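Local coordinates for ApaG protein (Pseudomonas aeruginosa, PDB 3NRF), which is of unknown function but is a small, strand-rich protein of the DUF4354 family, at residues B[50-53]-B[59-62]; B[24-29]-B[61-66]; B[31-36]-B[67-72]; B[14-19]-B[92-97]. All blocks are in the same frame, centred on the assembly; numbering follows the deposited sequence. Where two conformers were deposited one is given.

Interaction 1. Residues B[50-53]-B[59-62]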
loop_
_atom_site.group_PDB
_atom_site.type_symbol
_atom_site.label_atom_id
_atom_site.label_comp_id
_atom_site.label_asym_id
_atom_site.label_seq_id
_atom_site.Cartn_x
_atom_site.Cartn_y
_atom_site.Cartn_z
ATOM N N LEU B 50 7.218 -5.058 23.460
ATOM C CA LEU B 50 6.234 -4.734 22.446
ATOM C C LEU B 50 5.847 -5.993 21.663
ATOM O O LEU B 50 6.703 -6.819 21.250
ATOM C CB LEU B 50 6.767 -3.668 21.471
ATOM C CG LEU B 50 6.925 -2.289 22.082
ATOM C CD1 LEU B 50 7.711 -1.369 21.088
ATOM C CD2 LEU B 50 5.614 -1.672 22.483
ATOM N N VAL B 51 4.544 -6.128 21.497
ATOM C CA VAL B 51 3.997 -7.199 20.677
ATOM C C VAL B 51 2.982 -6.685 19.687
ATOM O O VAL B 51 2.219 -5.787 19.979
ATOM C CB VAL B 51 3.386 -8.323 21.519
ATOM C CG1 VAL B 51 4.472 -9.004 22.281
ATOM C CG2 VAL B 51 2.308 -7.796 22.435
ATOM N N ALA B 52 3.021 -7.246 18.495
ATOM C CA ALA B 52 2.043 -6.935 17.461
ATOM C C ALA B 52 1.042 -8.069 17.466
ATOM O O ALA B 52 1.421 -9.236 17.640
ATOM C CB ALA B 52 2.708 -6.752 16.080
ATOM N N GLN B 53 -0.219 -7.769 17.177
ATOM C CA GLN B 53 -1.269 -8.744 17.287
ATOM C C GLN B 53 -2.319 -8.538 16.192
ATOM O O GLN B 53 -2.597 -7.386 15.805
ATOM C CB GLN B 53 -1.906 -8.566 18.663
ATOM C CG GLN B 53 -2.781 -9.706 19.101
ATOM C CD GLN B 53 -3.350 -9.497 20.496
ATOM O OE1 GLN B 53 -3.706 -8.384 20.882
ATOM N NE2 GLN B 53 -3.408 -10.572 21.258
ATOM N N SER B 59 -0.058 -13.402 17.982
ATOM C CA SER B 59 1.026 -12.508 18.314
ATOM C C SER B 59 2.154 -12.706 17.314
ATOM O O SER B 59 2.335 -13.810 16.811
ATOM C CB SER B 59 1.599 -12.845 19.694
ATOM O OG SER B 59 0.566 -12.973 20.653
ATOM N N PHE B 60 2.898 -11.657 17.069
ATOM C CA PHE B 60 4.045 -11.678 16.179
ATOM C C PHE B 60 5.285 -11.216 16.916
ATOM O O PHE B 60 5.267 -10.184 17.630
ATOM C CB PHE B 60 3.762 -10.838 14.927
ATOM C CG PHE B 60 2.516 -11.259 14.236
ATOM C CD1 PHE B 60 2.487 -12.418 13.443
ATOM C CD2 PHE B 60 1.337 -10.556 14.399
ATOM C CE1 PHE B 60 1.324 -12.877 12.897
ATOM C CE2 PHE B 60 0.152 -11.034 13.810
ATOM C CZ PHE B 60 0.182 -12.177 13.036
ATOM N N ARG B 61 6.358 -11.970 16.665
ATOM C CA ARG B 61 7.621 -11.679 17.315
ATOM C C ARG B 61 8.284 -10.408 16.775
ATOM O O ARG B 61 8.159 -10.054 15.577
ATOM C CB ARG B 61 8.607 -12.851 17.254
ATOM C CG ARG B 61 9.179 -13.105 15.911
ATOM C CD ARG B 61 10.296 -14.209 15.885
ATOM N NE ARG B 61 10.739 -14.268 14.499
ATOM C CZ ARG B 61 11.718 -13.534 13.979
ATOM N NH1 ARG B 61 12.467 -12.744 14.742
ATOM N NH2 ARG B 61 11.971 -13.616 12.680
ATOM N N LEU B 62 8.957 -9.747 17.690
ATOM C CA LEU B 62 9.684 -8.526 17.448
ATOM C C LEU B 62 11.042 -8.940 16.924
ATOM O O LEU B 62 11.819 -9.568 17.647
ATOM C CB LEU B 62 9.808 -7.702 18.738
ATOM C CG LEU B 62 10.566 -6.399 18.706
ATOM C CD1 LEU B 62 9.879 -5.439 17.708
ATOM C CD2 LEU B 62 10.716 -5.720 20.065
#
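The beta hairpin made by strands 49-53 and 59-65 is pinned here by a single backbone hydrogen bond, running from Phe60 N to Ala52 O over 2.9 Å. The bond is bent at the hydrogen (148°). The same oxygen meets a second, weaker donor: Ser59 CA lies 3.4 Å from Ala52 O in a CH...O contact, so one carbonyl serves two consecutive residues of the opposite strand. Ala52 and Phe60 form an antiparallel hydrogen-bonded pair; Gln53 and Ser59 follow as a non-hydrogen-bonded pair on the other face, their CA atoms 4.5 Å apart. The axes of 50-53 and 59-62 run at 141° to each other, well short of antiparallel, and toward Leu50 the chains separate, Leu62 CB meeting Leu50 O only at 4.1 Å. This hairpin occupies one flank of the antiparallel sheet, between strand 79-88 on one side and strand 98-102 on the other. On the buried face, Ala52 CB sits 4.4 Å from Phe60 CB, and the ring of Phe60, with CG anti to its own carbonyl carbon (chi1 -54°), swings back along the neighbouring strand until Phe60 CD2 is 3.5 Å from Ala52 O and Gln53 N lies near the ring plane at its edge. Ala92, Val93 and Ala96 pack against this ring from the loop that precedes strand 98-102.

Interaction 2. Residues B[24-29]-B[61-66]; sequences KHFRTQ and RLDTVD
Asp63 OD1 is gripped by both terminal nitrogens of Arg61 from the same strand. Arg61 NH1 makes the stronger bond, a salt bridge of 2.9 Å to Asp63 OD1 that uses the anti lone pair of the oxygen and lies close to the guanidinium plane; the NH2 bond is weak. This pairing steadies the cation above Phe26 of strand 24-37. Arg61 NH2 stands over the centre of the Phe26 ring, 3.5 Å from Phe26 CE2, and Arg61 CZ is 4.7 Å from the ring centroid, only 6° off the normal. The guanidinium is turned nearly perpendicular to the ring (85°), so the cation-pi contact is made by its edge. Asp63 OD1 also approaches Phe26 CZ obliquely, at 3.6 Å. With CG of Phe26 placed between its backbone N and carbonyl carbon (chi1 63°), the ring rises toward this pair, while the extended side chain of Arg61 reaches out to meet it. Asp63 and Thr64 together face Ile85 in a classic beta bulge. Strands 24-37 and 59-65 are not neighbours in the sheet: strand 79-88 runs between them, Ala87 touching both Phe26 and Arg61, and the side chains bridge across it.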
loop_
_atom_site.group_PDB
_atom_site.type_symbol
_atom_site.label_atom_id
_atom_site.label_comp_id
_atom_site.label_asym_id
_atom_site.label_seq_id
_atom_site.Cartn_x
_atom_site.Cartn_y
_atom_site.Cartn_z
ATOM N N LYS B 24 15.373 -20.535 5.921
ATOM C CA LYS B 24 14.550 -19.732 6.785
ATOM C C LYS B 24 14.057 -18.491 6.070
ATOM O O LYS B 24 14.886 -17.705 5.568
ATOM C CB LYS B 24 15.406 -19.339 7.990
ATOM C CG LYS B 24 14.722 -18.507 9.043
ATOM C CD LYS B 24 15.700 -18.242 10.214
ATOM C CE LYS B 24 15.083 -17.332 11.289
ATOM N NZ LYS B 24 13.857 -17.938 11.908
ATOM N N HIS B 25 12.738 -18.332 6.056
ATOM C CA HIS B 25 12.108 -17.236 5.343
ATOM C C HIS B 25 11.118 -16.566 6.282
ATOM O O HIS B 25 10.370 -17.250 6.998
ATOM C CB HIS B 25 11.323 -17.769 4.136
ATOM C CG HIS B 25 12.087 -18.739 3.308
ATOM N ND1 HIS B 25 13.262 -18.408 2.672
ATOM C CD2 HIS B 25 11.867 -20.045 3.020
ATOM C CE1 HIS B 25 13.763 -19.476 2.069
ATOM N NE2 HIS B 25 12.904 -20.474 2.223
ATOM N N PHE B 26 11.060 -15.230 6.269
ATOM C CA PHE B 26 10.008 -14.559 7.010
ATOM C C PHE B 26 9.639 -13.214 6.390
ATOM O O PHE B 26 10.410 -12.629 5.665
ATOM C CB PHE B 26 10.293 -14.483 8.513
ATOM C CG PHE B 26 11.483 -13.700 8.910
ATOM C CD1 PHE B 26 11.403 -12.346 9.164
ATOM C CD2 PHE B 26 12.702 -14.351 9.201
ATOM C CE1 PHE B 26 12.525 -11.634 9.598
ATOM C CE2 PHE B 26 13.802 -13.640 9.647
ATOM C CZ PHE B 26 13.724 -12.269 9.831
ATOM N N ARG B 27 8.399 -12.828 6.631
ATOM C CA ARG B 27 7.852 -11.545 6.196
ATOM C C ARG B 27 7.941 -10.583 7.359
ATOM O O ARG B 27 7.865 -11.021 8.541
ATOM C CB ARG B 27 6.406 -11.689 5.753
ATOM C CG ARG B 27 6.223 -12.256 4.381
ATOM C CD ARG B 27 6.609 -13.737 4.245
ATOM N NE ARG B 27 6.250 -14.232 2.914
ATOM C CZ ARG B 27 6.411 -15.492 2.509
ATOM N NH1 ARG B 27 6.922 -16.379 3.361
ATOM N NH2 ARG B 27 6.064 -15.827 1.284
ATOM N N THR B 28 8.167 -9.302 7.062
ATOM C CA THR B 28 8.313 -8.288 8.098
ATOM C C THR B 28 7.315 -7.161 7.926
ATOM O O THR B 28 6.935 -6.830 6.802
ATOM C CB THR B 28 9.714 -7.671 8.124
ATOM O OG1 THR B 28 9.983 -7.063 6.849
ATOM C CG2 THR B 28 10.775 -8.750 8.431
ATOM N N GLN B 29 6.836 -6.634 9.051
ATOM C CA GLN B 29 5.951 -5.461 9.062
ATOM C C GLN B 29 6.531 -4.456 10.057
ATOM O O GLN B 29 6.644 -4.741 11.248
ATOM C CB GLN B 29 4.521 -5.819 9.484
ATOM C CG GLN B 29 3.610 -4.593 9.612
ATOM C CD GLN B 29 3.374 -3.893 8.292
ATOM O OE1 GLN B 29 2.805 -4.467 7.361
ATOM N NE2 GLN B 29 3.823 -2.628 8.220
ATOM N N ARG B 61 6.358 -11.970 16.665
ATOM C CA ARG B 61 7.621 -11.679 17.315
ATOM C C ARG B 61 8.284 -10.408 16.775
ATOM O O ARG B 61 8.159 -10.054 15.577
ATOM C CB ARG B 61 8.607 -12.851 17.254
ATOM C CG ARG B 61 9.179 -13.105 15.911
ATOM C CD ARG B 61 10.296 -14.209 15.885
ATOM N NE ARG B 61 10.739 -14.268 14.499
ATOM C CZ ARG B 61 11.718 -13.534 13.979
ATOM N NH1 ARG B 61 12.467 -12.744 14.742
ATOM N NH2 ARG B 61 11.971 -13.616 12.680
ATOM N N LEU B 62 8.957 -9.747 17.690
ATOM C CA LEU B 62 9.684 -8.526 17.448
ATOM C C LEU B 62 11.042 -8.940 16.924
ATOM O O LEU B 62 11.819 -9.568 17.647
ATOM C CB LEU B 62 9.808 -7.702 18.738
ATOM C CG LEU B 62 10.566 -6.399 18.706
ATOM C CD1 LEU B 62 9.879 -5.439 17.708
ATOM C CD2 LEU B 62 10.716 -5.720 20.065
ATOM N N ASP B 63 11.313 -8.615 15.657
ATOM C CA ASP B 63 12.581 -8.950 15.024
ATOM C C ASP B 63 13.695 -7.958 15.347
ATOM O O ASP B 63 14.820 -8.382 15.715
ATOM C CB ASP B 63 12.393 -9.106 13.514
ATOM C CG ASP B 63 13.633 -9.708 12.848
ATOM O OD1 ASP B 63 13.969 -10.878 13.132
ATOM O OD2 ASP B 63 14.254 -9.029 12.021
ATOM N N THR B 64 13.436 -6.645 15.206
ATOM C CA THR B 64 14.399 -5.607 15.575
ATOM C C THR B 64 13.614 -4.410 16.128
ATOM O O THR B 64 12.400 -4.250 15.831
ATOM C CB THR B 64 15.300 -5.136 14.413
ATOM O OG1 THR B 64 14.486 -4.656 13.359
ATOM C CG2 THR B 64 16.192 -6.294 13.878
ATOM N N VAL B 65 14.308 -3.585 16.898
ATOM C CA VAL B 65 13.692 -2.418 17.496
ATOM C C VAL B 65 14.733 -1.324 17.760
ATOM O O VAL B 65 15.904 -1.602 18.119
ATOM C CB VAL B 65 12.974 -2.822 18.831
ATOM C CG1 VAL B 65 14.004 -3.204 19.904
ATOM C CG2 VAL B 65 12.078 -1.710 19.330
ATOM N N ASP B 66 14.328 -0.079 17.568
ATOM C CA ASP B 66 15.224 1.021 17.847
ATOM C C ASP B 66 15.545 1.074 19.324
ATOM O O ASP B 66 14.699 0.834 20.168
ATOM C CB ASP B 66 14.650 2.392 17.419
ATOM C CG ASP B 66 14.692 2.623 15.915
ATOM O OD1 ASP B 66 15.440 1.959 15.195
ATOM O OD2 ASP B 66 13.969 3.527 15.457
#

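Interaction 3. Residues B[31-36]-B[67-72]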
loop_
_atom_site.group_PDB
_atom_site.type_symbol
_atom_site.label_atom_id
_atom_site.label_comp_id
_atom_site.label_asym_id
_atom_site.label_seq_id
_atom_site.Cartn_x
_atom_site.Cartn_y
_atom_site.Cartn_z
ATOM N N PHE B 31 6.549 -0.754 12.096
ATOM C CA PHE B 31 5.709 0.241 12.682
ATOM C C PHE B 31 6.565 1.343 13.280
ATOM O O PHE B 31 7.662 1.082 13.808
ATOM C CB PHE B 31 4.898 -0.310 13.864
ATOM C CG PHE B 31 3.873 -1.357 13.496
ATOM C CD1 PHE B 31 4.267 -2.681 13.302
ATOM C CD2 PHE B 31 2.556 -1.048 13.413
ATOM C CE1 PHE B 31 3.334 -3.650 13.018
ATOM C CE2 PHE B 31 1.614 -2.037 13.093
ATOM C CZ PHE B 31 2.018 -3.313 12.909
ATOM N N LYS B 32 6.044 2.568 13.256
ATOM C CA LYS B 32 6.611 3.616 14.112
ATOM C C LYS B 32 5.744 3.604 15.370
ATOM O O LYS B 32 4.507 3.592 15.252
ATOM C CB LYS B 32 6.523 4.960 13.425
ATOM C CG LYS B 32 7.091 6.120 14.246
ATOM C CD LYS B 32 8.570 6.189 14.207
ATOM C CE LYS B 32 9.073 6.709 12.829
ATOM N NZ LYS B 32 10.556 6.553 12.764
ATOM N N VAL B 33 6.377 3.554 16.545
ATOM C CA VAL B 33 5.724 3.421 17.818
ATOM C C VAL B 33 6.134 4.568 18.750
ATOM O O VAL B 33 7.324 4.901 18.832
ATOM C CB VAL B 33 6.122 2.068 18.498
ATOM C CG1 VAL B 33 5.447 1.910 19.841
ATOM C CG2 VAL B 33 5.799 0.884 17.578
ATOM N N ARG B 34 5.177 5.097 19.500
ATOM C CA ARG B 34 5.450 6.104 20.534
ATOM C C ARG B 34 4.876 5.586 21.841
ATOM O O ARG B 34 3.710 5.201 21.895
ATOM C CB ARG B 34 4.815 7.460 20.221
ATOM C CG ARG B 34 5.147 8.503 21.310
ATOM C CD ARG B 34 4.625 9.888 20.993
ATOM N NE ARG B 34 5.123 10.372 19.708
ATOM C CZ ARG B 34 4.797 11.564 19.191
ATOM N NH1 ARG B 34 3.946 12.344 19.835
ATOM N NH2 ARG B 34 5.285 11.947 18.017
ATOM N N LEU B 35 5.681 5.561 22.893
ATOM C CA LEU B 35 5.208 5.163 24.201
ATOM C C LEU B 35 5.073 6.443 25.000
ATOM O O LEU B 35 6.025 7.227 25.023
ATOM C CB LEU B 35 6.208 4.247 24.894
ATOM C CG LEU B 35 6.605 3.025 24.080
ATOM C CD1 LEU B 35 7.654 2.272 24.878
ATOM C CD2 LEU B 35 5.373 2.134 23.756
ATOM N N VAL B 36 3.900 6.639 25.622
ATOM C CA VAL B 36 3.588 7.826 26.406
ATOM C C VAL B 36 3.149 7.432 27.822
ATOM O O VAL B 36 2.127 6.764 27.990
ATOM C CB VAL B 36 2.442 8.676 25.760
ATOM C CG1 VAL B 36 2.147 9.937 26.606
ATOM C CG2 VAL B 36 2.793 9.064 24.316
ATOM N N GLU B 67 16.767 1.498 19.629
ATOM C CA GLU B 67 17.221 1.635 21.018
ATOM C C GLU B 67 16.312 2.509 21.907
ATOM O O GLU B 67 16.097 2.186 23.093
ATOM C CB GLU B 67 18.648 2.195 21.039
ATOM C CG GLU B 67 19.282 2.203 22.419
ATOM C CD GLU B 67 20.669 2.813 22.416
ATOM O OE1 GLU B 67 21.322 2.847 21.345
ATOM O OE2 GLU B 67 21.097 3.263 23.501
ATOM N N GLU B 68 15.781 3.593 21.342
ATOM C CA GLU B 68 14.906 4.498 22.074
ATOM C C GLU B 68 13.702 3.807 22.715
ATOM O O GLU B 68 13.236 4.231 23.783
ATOM C CB GLU B 68 14.409 5.631 21.165
ATOM C CG GLU B 68 15.454 6.645 20.804
ATOM C CD GLU B 68 16.410 6.205 19.709
ATOM O OE1 GLU B 68 16.313 5.071 19.153
ATOM O OE2 GLU B 68 17.299 7.029 19.419
ATOM N N LEU B 69 13.208 2.737 22.088
ATOM C CA LEU B 69 12.044 2.001 22.633
ATOM C C LEU B 69 12.418 0.989 23.748
ATOM O O LEU B 69 11.515 0.430 24.377
ATOM C CB LEU B 69 11.220 1.331 21.513
ATOM C CG LEU B 69 10.540 2.279 20.528
ATOM C CD1 LEU B 69 10.091 1.585 19.287
ATOM C CD2 LEU B 69 9.391 3.073 21.223
ATOM N N THR B 70 13.721 0.784 23.979
ATOM C CA THR B 70 14.246 -0.182 24.959
ATOM C C THR B 70 14.509 0.463 26.342
ATOM O O THR B 70 15.167 -0.128 27.198
ATOM C CB THR B 70 15.553 -0.865 24.462
ATOM O OG1 THR B 70 16.642 0.067 24.494
ATOM C CG2 THR B 70 15.401 -1.427 23.048
ATOM N N ALA B 71 13.993 1.664 26.571
ATOM C CA ALA B 71 14.138 2.306 27.892
ATOM C C ALA B 71 13.664 1.421 29.067
ATOM O O ALA B 71 12.592 0.803 29.005
ATOM C CB ALA B 71 13.373 3.634 27.914
ATOM N N ASP B 72 14.455 1.404 30.139
ATOM C CA ASP B 72 14.147 0.601 31.322
ATOM C C ASP B 72 12.915 1.123 32.055
ATOM O O ASP B 72 12.191 0.348 32.673
ATOM C CB ASP B 72 15.336 0.566 32.284
ATOM C CG ASP B 72 15.192 -0.509 33.347
ATOM O OD1 ASP B 72 15.445 -0.222 34.539
ATOM O OD2 ASP B 72 14.807 -1.646 32.981
#
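Leu69 meets Val33 and Leu35 chiefly through apolar side-chain contacts, with one methyl also against a backbone carbonyl, and no hydrogen bond crosses between 31-36 and 67-72. The two methyl groups of Leu69 divide the work. Leu69 CD1 lies 4.1 Å from Val33 CB, while Leu69 CD2 lies 4.0 Å from Leu35 CG and 3.7 Å from Val33 O. The leucine end thus bridges two side chains that point the same way from alternate positions of the strand, with the intervening Arg34 directed to the other face. Leu69 projects toward the strand with CG anti to its carbonyl carbon (chi1 -65°), and its side chain crosses that of Leu35 at a slant. The spacing is that of ordinary van der Waals packing.

The polar interactions lie within the turn and shape its backbone. Glu67 O accepts two bonds from one residue: Thr70 N at 2.9 Å and Thr70 OG1 at 2.6 Å. The hydroxyl approaches in the carbonyl plane, on a lone pair, at a C=O...donor angle of 133°, so the threonine side chain doubles the backbone bond that closes the turn.

More apolar groups surround the contact: Val9 packs on both Val33 and Leu35, Ala84 touches Val33, and Val80 and Leu45 touch Leu35. Leu50 of the hairpin packs against all three contacting residues. The 3-10 turn between strands 59-65 and 73-74 thus lays Leu69 on the buried face that Val33 and Leu35 present on the antiparallel sheet, a loop plug of the hydrophobic core.

Interaction 4. Residues B[14-19]-B[92-97]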
loop_
_atom_site.group_PDB
_atom_site.type_symbol
_atom_site.label_atom_id
_atom_site.label_comp_id
_atom_site.label_asym_id
_atom_site.label_seq_id
_atom_site.Cartn_x
_atom_site.Cartn_y
_atom_site.Cartn_z
ATOM N N GLY B 14 4.108 0.903 8.906
ATOM C CA GLY B 14 5.131 1.289 7.952
ATOM C C GLY B 14 5.314 0.291 6.825
ATOM O O GLY B 14 4.378 -0.375 6.368
ATOM N N ASP B 15 6.591 0.114 6.415
ATOM C CA ASP B 15 6.902 -0.708 5.268
ATOM C C ASP B 15 6.814 -2.251 5.515
ATOM O O ASP B 15 7.015 -2.746 6.633
ATOM C CB ASP B 15 8.346 -0.433 4.793
ATOM C CG ASP B 15 8.559 0.959 4.232
ATOM O OD1 ASP B 15 7.577 1.654 3.908
ATOM O OD2 ASP B 15 9.756 1.323 4.099
ATOM N N LYS B 16 6.534 -2.962 4.418
ATOM C CA LYS B 16 6.424 -4.425 4.350
ATOM C C LYS B 16 7.623 -5.015 3.605
ATOM O O LYS B 16 7.924 -4.620 2.440
ATOM C CB LYS B 16 5.157 -4.843 3.611
ATOM C CG LYS B 16 3.862 -4.399 4.285
ATOM C CD LYS B 16 2.611 -4.818 3.506
ATOM C CE LYS B 16 1.374 -3.955 3.890
ATOM N NZ LYS B 16 1.116 -3.853 5.373
ATOM N N GLY B 17 8.238 -6.031 4.225
ATOM C CA GLY B 17 9.429 -6.609 3.680
ATOM C C GLY B 17 9.520 -8.093 3.918
ATOM O O GLY B 17 8.578 -8.761 4.326
ATOM N N SER B 18 10.701 -8.583 3.600
ATOM C CA SER B 18 10.987 -9.985 3.815
ATOM C C SER B 18 12.463 -10.204 4.055
ATOM O O SER B 18 13.318 -9.411 3.625
ATOM C CB SER B 18 10.492 -10.870 2.649
ATOM O OG SER B 18 11.195 -10.611 1.446
ATOM N N VAL B 19 12.788 -11.335 4.709
ATOM C CA VAL B 19 14.145 -11.754 4.934
ATOM C C VAL B 19 14.220 -13.258 4.678
ATOM O O VAL B 19 13.371 -13.991 5.141
ATOM C CB VAL B 19 14.608 -11.517 6.437
ATOM C CG1 VAL B 19 16.054 -11.991 6.702
ATOM C CG2 VAL B 19 14.397 -10.004 6.841
ATOM N N ALA B 92 1.040 -13.602 7.697
ATOM C CA ALA B 92 0.121 -13.222 8.812
ATOM C C ALA B 92 0.465 -11.908 9.482
ATOM O O ALA B 92 -0.468 -11.182 9.924
ATOM C CB ALA B 92 0.024 -14.328 9.857
ATOM N N VAL B 93 1.750 -11.558 9.526
ATOM C CA VAL B 93 2.123 -10.312 10.163
ATOM C C VAL B 93 1.523 -9.102 9.481
ATOM O O VAL B 93 1.392 -8.042 10.092
ATOM C CB VAL B 93 3.628 -10.188 10.334
ATOM C CG1 VAL B 93 4.325 -9.920 8.951
ATOM C CG2 VAL B 93 4.004 -9.148 11.342
ATOM N N TYR B 94 1.167 -9.243 8.195
ATOM C CA TYR B 94 0.543 -8.132 7.484
ATOM C C TYR B 94 -0.813 -7.803 7.993
ATOM O O TYR B 94 -1.311 -6.655 7.750
ATOM C CB TYR B 94 0.536 -8.440 5.989
ATOM C CG TYR B 94 1.949 -8.552 5.476
ATOM C CD1 TYR B 94 2.984 -7.741 5.955
ATOM C CD2 TYR B 94 2.278 -9.439 4.461
ATOM C CE1 TYR B 94 4.246 -7.860 5.525
ATOM C CE2 TYR B 94 3.580 -9.514 3.965
ATOM C CZ TYR B 94 4.579 -8.722 4.507
ATOM O OH TYR B 94 5.859 -8.855 3.959
ATOM N N GLY B 95 -1.413 -8.777 8.677
ATOM C CA GLY B 95 -2.688 -8.613 9.361
ATOM C C GLY B 95 -2.553 -8.083 10.794
ATOM O O GLY B 95 -3.574 -8.000 11.484
ATOM N N ALA B 96 -1.326 -7.792 11.245
ATOM C CA ALA B 96 -1.097 -7.197 12.593
ATOM C C ALA B 96 -1.749 -5.800 12.551
ATOM O O ALA B 96 -1.448 -4.989 11.671
ATOM C CB ALA B 96 0.340 -7.090 12.913
ATOM N N SER B 97 -2.612 -5.534 13.499
ATOM C CA SER B 97 -3.391 -4.307 13.502
ATOM C C SER B 97 -3.391 -3.637 14.870
ATOM O O SER B 97 -4.142 -2.718 15.137
ATOM C CB SER B 97 -4.812 -4.607 13.059
ATOM O OG SER B 97 -5.484 -5.530 13.911
#
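Gly17 O and the hydroxyl of Tyr94 form the tight end of this contact, with Tyr94 OH donating to Gly17 O over 2.7 Å. The donor stands 25° from the carbonyl plane, at a C=O...donor angle of 137°, and the oxygen lies at the edge of the phenol ring, near its plane. Thr28 N also binds this carbonyl through the backbone ladder with strand 24-37, so the tyrosine adds a second bond to an oxygen already used by the sheet. The other part of the contact, nearer solvent, is looser and apolar. Lys16 lays its aliphatic chain over one face of the ring, Lys16 CB and CG each 3.7 Å from Tyr94 CE1. Its CD stands 3.8 Å above the ring plane, offset toward the rim, in a CH-pi contact 4.2 Å from the centroid. In the conformer described, the lysine chain bends at its last torsion (chi4 -51°) and NZ bonds Gln29 OE1 on the adjacent strand. Tyr94 belongs to a 3-10 turn, 92-95, closed by Gly95 N bonding to Ala92 O. That turn lies in the loop between strands 79-88 and 98-102; Tyr94 reaches from it past Arg27 and Gln29 of strand 24-37 to strand 7-21, which is outermost in its own chain but whose Gly17, Ser18 and Val19 continue the sheet by antiparallel pairing with a second subunit.

Interaction 3 is the fully buried member of the set and joins its segments without a hydrogen bond, mainly through apolar side chains, whereas the other three are partly buried and mix polar with nonpolar groups. Interaction 1 alone joins neighbouring strands through backbone pairing; interaction 2 reaches across an intervening strand with a cation and a ring, and interactions 3 and 4 each bring a 3-10 turn onto a strand by one large side chain. Interactions 1 and 2 share strand 59-65, and 2 and 3 share strand 24-37. Phe60 links interaction 1 to the turn of interaction 4, and Leu50 links it to interaction 3. Interactions 2 and 4 lie toward the second subunit.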